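PDB 3CDX: Succinylglutamatedesuccinylase/aspartoacylase, which probably hydrolyses carbon-nitrogen bonds in linear amides as a metal-dependent member of the succinylglutamate desuccinylase/aspartoacylase family, and here holds a calcium ion. Local coordinates for residues R112-G120 with G196-E204; G257-E265 with A334-D342. All coordinates share one frame; numbering follows the deposited sequence.

Interaction 1 of 2, residues R112-G120 with G196-E204; sequences RDINRCFPG and GSTFTSCVE
N115 and F199 meet where the loop 112-120 faces the start of the helix 199-204, and the segments are joined by one side-chain and one backbone hydrogen bond. The approach is prepared by D113, whose OD1 takes the N-H of N115 in an Asx turn and also bonds H63, a ligand of the calcium ion. N115 then reaches across: its OD1 accepts from F199 N at 2.7 Å, nearly straight at 160° and tilted from the carbonyl plane, while its ND2 gives a hydrogen to a water 2.9 Å away. Both ends are thus engaged, which probably fixes the rotation of the amide, and its side chain lies about 4 Å from those of H63 and H149, both calcium ligands. R116 turns back to its own loop, NH1 bonding N115 O, and T198 CG2 packs 4.0 Å from that NH1. F118 carries most of the apolar contact. F118 N bonds S197 O at 3.0 Å, and with CG anti to the carbonyl carbon (chi1 -74°) the ring turns one face to F199 CB, 4.0 Å from the ring centroid. C202 SG presses on F118 CB at 3.4 Å. T198 is the N-cap, its OG1 accepting from S201 N, so both N115 and the cap accept N-H groups of the first turn of the helix. R123 of a second subunit bonds F118 O and G196 O. P119, after a cis peptide bond, adds its CB beside C202 SG. Around this buried junction, helix 126-138 packs on F118, P119 and C202, and strand 144-148 lies against F199.

Interaction 2 of 2, residues G257-E265 with A334-D342; sequences GTRHMMVRE and AVVMEDYND
R259 meets D339 because its chain runs extended to NE, with CG trans to N (chi1 -174°), while D339 carries its own CG beside its backbone N. R259 NE bonds D339 OD1 at 2.9 Å, bent to 134°; NH2 meets the same oxygen, but its 2.5 Å separation from OD1 is suspiciously short and its exact value doubtful. The oxygen lies in the guanidinium plane and is approached on its syn side, although the two planar groups are turned 65° apart. In the antiparallel neighbours 259-271 and 332-339, M262 and E338 form a hydrogen-bonded pair, each N bonding the other's O. Y340 N bonds H260 O, and H260 CB touches Y340 CB at 3.5 Å. M262 CG packs on E338 CG, while M262 SD receives a weak hydrogen bond from N341 N at 3.6 Å. M261, bent at chi2 and chi3, lays CB and CG against M337 SD; further along, V263 CG1 meets V335 CG1. Strand 186-189 pairs in parallel with 259-271, E338 forms a salt bridge with R314, and H260 bonds E180. Chemically, backbone bonds set the register, methionine and valine fill the buried part, and the salt bridge is consistent with a charged D339 at the solvent-facing end.

The two contacts illustrate how burial and backbone geometry shape chemistry within one chain. Interaction 1 is a buried junction of loop and helix start in the catalytic domain, beside the calcium site and in reach of a second subunit; interaction 2 is a partly buried strand pairing away from the annotated sites, touched by no other chain of the assembly. They share no helix or strand, and the nearest atoms of interaction 1 and interaction 2 are about 12 Å apart. In 112-120 with 196-204, an amide and an aromatic ring do much of the work; in 257-265 with 334-342, repeated backbone bonds dominate, M261 and M337 are buried while M262 lies on the partly exposed side, and a charged pair, R259 and D339, faces solvent.

Interaction 1 of 2, residues R112-G120 with G196-E204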
loop_
_atom_site.group_PDB
_atom_site.type_symbol
_atom_site.label_atom_id
_atom_site.label_comp_id
_atom_site.label_asym_id
_atom_site.label_seq_id
_atom_site.Cartn_x
_atom_site.Cartn_y
_atom_site.Cartn_z
ATOM N N ARG A 112 13.894 5.017 -3.241
ATOM C CA ARG A 112 15.098 5.757 -2.915
ATOM C C ARG A 112 15.045 7.265 -3.226
ATOM O O ARG A 112 14.441 7.718 -4.202
ATOM C CB ARG A 112 16.350 5.146 -3.581
ATOM C CG ARG A 112 16.728 3.679 -3.114
ATOM C CD ARG A 112 17.000 3.517 -1.597
ATOM N NE ARG A 112 18.256 4.162 -1.143
ATOM C CZ ARG A 112 19.491 3.646 -1.266
ATOM N NH1 ARG A 112 20.541 4.326 -0.801
ATOM N NH2 ARG A 112 19.696 2.454 -1.849
ATOM N N ASP A 113 15.752 8.029 -2.403
ATOM C CA ASP A 113 16.104 9.388 -2.771
ATOM C C ASP A 113 17.352 9.244 -3.626
ATOM O O ASP A 113 18.414 8.922 -3.113
ATOM C CB ASP A 113 16.416 10.208 -1.532
ATOM C CG ASP A 113 16.639 11.689 -1.859
ATOM O OD1 ASP A 113 17.125 11.996 -2.975
ATOM O OD2 ASP A 113 16.305 12.524 -0.986
ATOM N N ILE A 114 17.230 9.453 -4.927
ATOM C CA ILE A 114 18.352 9.212 -5.817
ATOM C C ILE A 114 19.575 10.032 -5.431
ATOM O O ILE A 114 20.704 9.611 -5.696
ATOM C CB ILE A 114 17.973 9.450 -7.296
ATOM C CG1 ILE A 114 19.065 8.967 -8.266
ATOM C CG2 ILE A 114 17.630 10.931 -7.523
ATOM C CD1 ILE A 114 18.573 8.867 -9.780
ATOM N N ASN A 115 19.349 11.193 -4.811
ATOM C CA ASN A 115 20.429 12.080 -4.417
ATOM C C ASN A 115 21.023 11.713 -3.065
ATOM O O ASN A 115 21.734 12.505 -2.458
ATOM C CB ASN A 115 19.941 13.533 -4.400
ATOM C CG ASN A 115 20.870 14.481 -5.146
ATOM O OD1 ASN A 115 21.708 14.056 -5.950
ATOM N ND2 ASN A 115 20.694 15.800 -4.908
ATOM N N ARG A 116 20.683 10.524 -2.567
ATOM C CA ARG A 116 21.437 9.907 -1.502
ATOM C C ARG A 116 22.060 8.609 -2.052
ATOM O O ARG A 116 22.508 7.770 -1.246
ATOM C CB ARG A 116 20.528 9.588 -0.284
ATOM C CG ARG A 116 19.789 10.770 0.328
ATOM C CD ARG A 116 20.752 11.878 0.771
ATOM N NE ARG A 116 20.097 12.997 1.455
ATOM C CZ ARG A 116 19.882 14.209 0.932
ATOM N NH1 ARG A 116 20.250 14.491 -0.312
ATOM N NH2 ARG A 116 19.273 15.149 1.658
ATOM N N CYS A 117 22.054 8.446 -3.396
ATOM C CA CYS A 117 22.492 7.194 -4.069
ATOM C C CYS A 117 23.788 7.274 -4.893
ATOM O O CYS A 117 24.251 6.260 -5.417
ATOM C CB CYS A 117 21.392 6.613 -4.992
ATOM S SG CYS A 117 19.981 5.925 -4.134
ATOM N N PHE A 118 24.355 8.463 -5.045
ATOM C CA PHE A 118 25.565 8.611 -5.849
ATOM C C PHE A 118 26.809 8.144 -5.070
ATOM O O PHE A 118 26.833 8.247 -3.832
ATOM C CB PHE A 118 25.721 10.054 -6.289
ATOM C CG PHE A 118 24.754 10.463 -7.376
ATOM C CD1 PHE A 118 23.540 11.015 -7.056
ATOM C CD2 PHE A 118 25.074 10.272 -8.721
ATOM C CE1 PHE A 118 22.648 11.381 -8.039
ATOM C CE2 PHE A 118 24.198 10.636 -9.720
ATOM C CZ PHE A 118 22.981 11.199 -9.383
ATOM N N PRO A 119 27.858 7.671 -5.787
ATOM C CA PRO A 119 27.984 7.547 -7.245
ATOM C C PRO A 119 27.184 6.404 -7.925
ATOM O O PRO A 119 27.167 6.323 -9.163
ATOM C CB PRO A 119 29.502 7.392 -7.455
ATOM C CG PRO A 119 30.014 6.809 -6.155
ATOM C CD PRO A 119 29.095 7.290 -5.074
ATOM N N GLY A 120 26.543 5.544 -7.129
ATOM C CA GLY A 120 25.612 4.551 -7.637
ATOM C C GLY A 120 26.239 3.200 -7.917
ATOM O O GLY A 120 27.459 3.044 -7.872
ATOM N N GLY A 196 27.114 13.563 0.964
ATOM C CA GLY A 196 28.282 13.001 0.294
ATOM C C GLY A 196 27.854 12.124 -0.873
ATOM O O GLY A 196 28.686 11.554 -1.605
ATOM N N SER A 197 26.545 12.013 -1.045
ATOM C CA SER A 197 25.987 11.051 -1.985
ATOM C C SER A 197 25.052 11.750 -2.952
ATOM O O SER A 197 24.212 11.106 -3.630
ATOM C CB SER A 197 25.266 9.952 -1.197
ATOM O OG SER A 197 24.511 10.549 -0.149
ATOM N N THR A 198 25.185 13.075 -3.010
ATOM C CA THR A 198 24.421 13.851 -3.976
ATOM C C THR A 198 25.104 13.831 -5.338
ATOM O O THR A 198 26.298 13.510 -5.460
ATOM C CB THR A 198 24.289 15.320 -3.557
ATOM O OG1 THR A 198 25.592 15.897 -3.548
ATOM C CG2 THR A 198 23.607 15.461 -2.175
ATOM N N PHE A 199 24.364 14.220 -6.362
ATOM C CA PHE A 199 25.003 14.424 -7.672
ATOM C C PHE A 199 26.092 15.499 -7.636
ATOM O O PHE A 199 27.147 15.333 -8.238
ATOM C CB PHE A 199 23.982 14.771 -8.728
ATOM C CG PHE A 199 24.563 14.972 -10.100
ATOM C CD1 PHE A 199 25.200 13.926 -10.771
ATOM C CD2 PHE A 199 24.447 16.213 -10.735
ATOM C CE1 PHE A 199 25.706 14.115 -12.071
ATOM C CE2 PHE A 199 24.958 16.417 -12.021
ATOM C CZ PHE A 199 25.576 15.363 -12.694
ATOM N N THR A 200 25.837 16.608 -6.948
ATOM C CA THR A 200 26.842 17.685 -6.876
ATOM C C THR A 200 28.159 17.177 -6.280
ATOM O O THR A 200 29.234 17.529 -6.764
ATOM C CB THR A 200 26.315 18.991 -6.178
ATOM O OG1 THR A 200 25.858 18.709 -4.848
ATOM C CG2 THR A 200 25.140 19.588 -6.951
ATOM N N SER A 201 28.086 16.301 -5.272
ATOM C CA SER A 201 29.308 15.766 -4.655
ATOM C C SER A 201 30.114 14.933 -5.657
ATOM O O SER A 201 31.340 14.869 -5.566
ATOM C CB SER A 201 29.016 14.985 -3.361
ATOM O OG SER A 201 28.403 13.738 -3.638
ATOM N N CYS A 202 29.425 14.331 -6.629
ATOM C CA CYS A 202 30.083 13.646 -7.741
ATOM C C CYS A 202 30.812 14.625 -8.639
ATOM O O CYS A 202 31.966 14.400 -8.980
ATOM C CB CYS A 202 29.080 12.877 -8.581
ATOM S SG CYS A 202 28.499 11.431 -7.781
ATOM N N VAL A 203 30.126 15.695 -9.033
ATOM C CA VAL A 203 30.712 16.743 -9.862
ATOM C C VAL A 203 31.976 17.286 -9.178
ATOM O O VAL A 203 33.021 17.466 -9.824
ATOM C CB VAL A 203 29.715 17.915 -10.119
ATOM C CG1 VAL A 203 30.383 19.007 -10.993
ATOM C CG2 VAL A 203 28.343 17.428 -10.737
ATOM N N GLU A 204 31.857 17.519 -7.867
ATOM C CA GLU A 204 32.944 18.043 -7.053
ATOM C C GLU A 204 34.091 17.050 -6.961
ATOM O O GLU A 204 35.241 17.424 -7.184
ATOM C CB GLU A 204 32.446 18.517 -5.680
ATOM C CG GLU A 204 31.974 20.005 -5.737
ATOM C CD GLU A 204 30.929 20.382 -4.677
ATOM O OE1 GLU A 204 30.715 19.565 -3.767
ATOM O OE2 GLU A 204 30.319 21.503 -4.761
HETATM O O HOH W 1 22.701 17.365 -6.211
#

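Interaction 2 of 2, residues G257-E265 with A334-D342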
loop_
_atom_site.group_PDB
_atom_site.type_symbol
_atom_site.label_atom_id
_atom_site.label_comp_id
_atom_site.label_asym_id
_atom_site.label_seq_id
_atom_site.Cartn_x
_atom_site.Cartn_y
_atom_site.Cartn_z
ATOM N N GLY A 257 23.750 42.801 -9.563
ATOM C CA GLY A 257 24.024 41.359 -9.585
ATOM C C GLY A 257 23.748 40.581 -8.317
ATOM O O GLY A 257 23.055 41.038 -7.416
ATOM N N THR A 258 24.329 39.387 -8.274
ATOM C CA THR A 258 24.146 38.388 -7.256
ATOM C C THR A 258 24.814 38.792 -5.949
ATOM O O THR A 258 25.925 39.324 -5.963
ATOM C CB THR A 258 24.820 37.077 -7.772
ATOM O OG1 THR A 258 24.149 36.634 -8.960
ATOM C CG2 THR A 258 24.865 35.976 -6.737
ATOM N N ARG A 259 24.144 38.515 -4.833
ATOM C CA ARG A 259 24.701 38.738 -3.498
ATOM C C ARG A 259 25.084 37.373 -2.879
ATOM O O ARG A 259 24.247 36.441 -2.800
ATOM C CB ARG A 259 23.705 39.544 -2.622
ATOM C CG ARG A 259 24.206 39.991 -1.192
ATOM C CD ARG A 259 23.136 40.840 -0.421
ATOM N NE ARG A 259 23.273 40.755 1.049
ATOM C CZ ARG A 259 22.327 41.095 1.957
ATOM N NH1 ARG A 259 21.149 41.587 1.574
ATOM N NH2 ARG A 259 22.550 40.953 3.272
ATOM N N HIS A 260 26.352 37.251 -2.461
ATOM C CA HIS A 260 26.835 36.001 -1.939
ATOM C C HIS A 260 26.530 35.908 -0.452
ATOM O O HIS A 260 26.748 36.843 0.334
ATOM C CB HIS A 260 28.341 35.801 -2.143
ATOM C CG HIS A 260 28.798 35.771 -3.568
ATOM N ND1 HIS A 260 28.521 34.727 -4.427
ATOM C CD2 HIS A 260 29.590 36.622 -4.262
ATOM C CE1 HIS A 260 29.075 34.963 -5.603
ATOM N NE2 HIS A 260 29.728 36.108 -5.529
ATOM N N MET A 261 26.078 34.733 -0.063
ATOM C CA MET A 261 25.644 34.487 1.266
ATOM C C MET A 261 26.190 33.137 1.613
ATOM O O MET A 261 26.823 32.473 0.771
ATOM C CB MET A 261 24.107 34.503 1.303
ATOM C CG MET A 261 23.480 35.670 0.492
ATOM S SD MET A 261 23.660 37.282 1.385
ATOM C CE MET A 261 22.513 37.063 2.753
ATOM N N MET A 262 25.913 32.711 2.842
ATOM C CA MET A 262 26.445 31.486 3.348
ATOM C C MET A 262 25.581 30.963 4.480
ATOM O O MET A 262 24.860 31.722 5.150
ATOM C CB MET A 262 27.935 31.655 3.787
ATOM C CG MET A 262 28.245 32.668 4.927
ATOM S SD MET A 262 30.050 32.759 5.429
ATOM C CE MET A 262 30.355 31.142 6.025
ATOM N N VAL A 263 25.663 29.653 4.665
ATOM C CA VAL A 263 25.056 28.959 5.753
ATOM C C VAL A 263 26.164 28.100 6.355
ATOM O O VAL A 263 26.707 27.225 5.670
ATOM C CB VAL A 263 23.897 28.029 5.279
ATOM C CG1 VAL A 263 23.398 27.211 6.455
ATOM C CG2 VAL A 263 22.742 28.849 4.671
ATOM N N ARG A 264 26.503 28.338 7.620
ATOM C CA ARG A 264 27.603 27.584 8.232
ATOM C C ARG A 264 27.362 27.094 9.668
ATOM O O ARG A 264 28.035 26.163 10.111
ATOM C CB ARG A 264 28.932 28.349 8.116
ATOM N N GLU A 265 26.391 27.669 10.369
ATOM C CA GLU A 265 26.222 27.412 11.796
ATOM C C GLU A 265 24.974 26.585 12.125
ATOM O O GLU A 265 23.948 26.755 11.479
ATOM C CB GLU A 265 26.162 28.761 12.546
ATOM N N ALA A 334 13.038 26.618 9.128
ATOM C CA ALA A 334 13.748 27.756 8.549
ATOM C C ALA A 334 15.236 27.480 8.596
ATOM O O ALA A 334 15.743 26.846 9.522
ATOM C CB ALA A 334 13.435 29.086 9.285
ATOM N N VAL A 335 15.915 27.960 7.566
ATOM C CA VAL A 335 17.356 28.002 7.477
ATOM C C VAL A 335 17.664 29.438 7.063
ATOM O O VAL A 335 17.148 29.934 6.042
ATOM C CB VAL A 335 17.893 27.041 6.419
ATOM C CG1 VAL A 335 19.449 27.073 6.409
ATOM C CG2 VAL A 335 17.368 25.623 6.659
ATOM N N VAL A 336 18.490 30.088 7.880
ATOM C CA VAL A 336 18.879 31.502 7.673
ATOM C C VAL A 336 20.274 31.593 7.029
ATOM O O VAL A 336 21.225 30.891 7.453
ATOM C CB VAL A 336 18.808 32.258 9.032
ATOM C CG1 VAL A 336 19.200 33.743 8.912
ATOM C CG2 VAL A 336 17.397 32.097 9.617
ATOM N N MET A 337 20.381 32.418 5.995
ATOM C CA MET A 337 21.645 32.681 5.322
ATOM C C MET A 337 22.125 34.057 5.779
ATOM O O MET A 337 21.311 34.847 6.190
ATOM C CB MET A 337 21.511 32.597 3.799
ATOM C CG MET A 337 20.575 33.600 3.115
ATOM S SD MET A 337 20.344 33.277 1.340
ATOM C CE MET A 337 19.161 34.571 1.086
ATOM N N GLU A 338 23.436 34.312 5.720
ATOM C CA GLU A 338 24.073 35.567 6.172
ATOM C C GLU A 338 25.048 35.972 5.070
ATOM O O GLU A 338 25.403 35.126 4.240
ATOM C CB GLU A 338 24.805 35.367 7.521
ATOM C CG GLU A 338 26.010 34.378 7.508
ATOM C CD GLU A 338 26.555 33.976 8.902
ATOM O OE1 GLU A 338 26.411 34.756 9.882
ATOM O OE2 GLU A 338 27.156 32.856 9.028
ATOM N N ASP A 339 25.452 37.251 5.036
ATOM C CA ASP A 339 26.434 37.758 4.054
ATOM C C ASP A 339 27.654 36.862 4.048
ATOM O O ASP A 339 28.103 36.399 5.117
ATOM C CB ASP A 339 26.902 39.182 4.394
ATOM C CG ASP A 339 25.850 40.246 4.093
ATOM O OD1 ASP A 339 24.879 39.963 3.354
ATOM O OD2 ASP A 339 26.009 41.390 4.583
ATOM N N TYR A 340 28.171 36.629 2.849
ATOM C CA TYR A 340 29.336 35.799 2.625
ATOM C C TYR A 340 30.624 36.446 3.129
ATOM O O TYR A 340 30.882 37.612 2.844
ATOM C CB TYR A 340 29.504 35.522 1.135
ATOM C CG TYR A 340 30.687 34.641 0.796
ATOM C CD1 TYR A 340 30.675 33.265 1.093
ATOM C CD2 TYR A 340 31.827 35.175 0.183
ATOM C CE1 TYR A 340 31.775 32.441 0.781
ATOM C CE2 TYR A 340 32.936 34.356 -0.129
ATOM C CZ TYR A 340 32.898 32.998 0.165
ATOM O OH TYR A 340 33.976 32.211 -0.149
ATOM N N ASN A 341 31.427 35.655 3.835
ATOM C CA ASN A 341 32.804 36.017 4.164
ATOM C C ASN A 341 33.759 34.928 3.657
ATOM O O ASN A 341 33.631 33.744 4.024
ATOM C CB ASN A 341 32.956 36.190 5.684
ATOM C CG ASN A 341 34.369 36.624 6.099
ATOM O OD1 ASN A 341 35.323 35.834 6.074
ATOM N ND2 ASN A 341 34.496 37.877 6.508
ATOM N N ASP A 342 34.703 35.323 2.804
ATOM C CA ASP A 342 35.740 34.399 2.331
ATOM C C ASP A 342 36.856 34.284 3.370
ATOM O O ASP A 342 37.131 33.194 3.881
ATOM C CB ASP A 342 36.315 34.859 0.987
ATOM C CG ASP A 342 37.337 33.871 0.404
ATOM O OD1 ASP A 342 37.514 32.755 0.962
ATOM O OD2 ASP A 342 37.978 34.227 -0.614
HETATM O O HOH W 2 23.727 31.412 8.318
#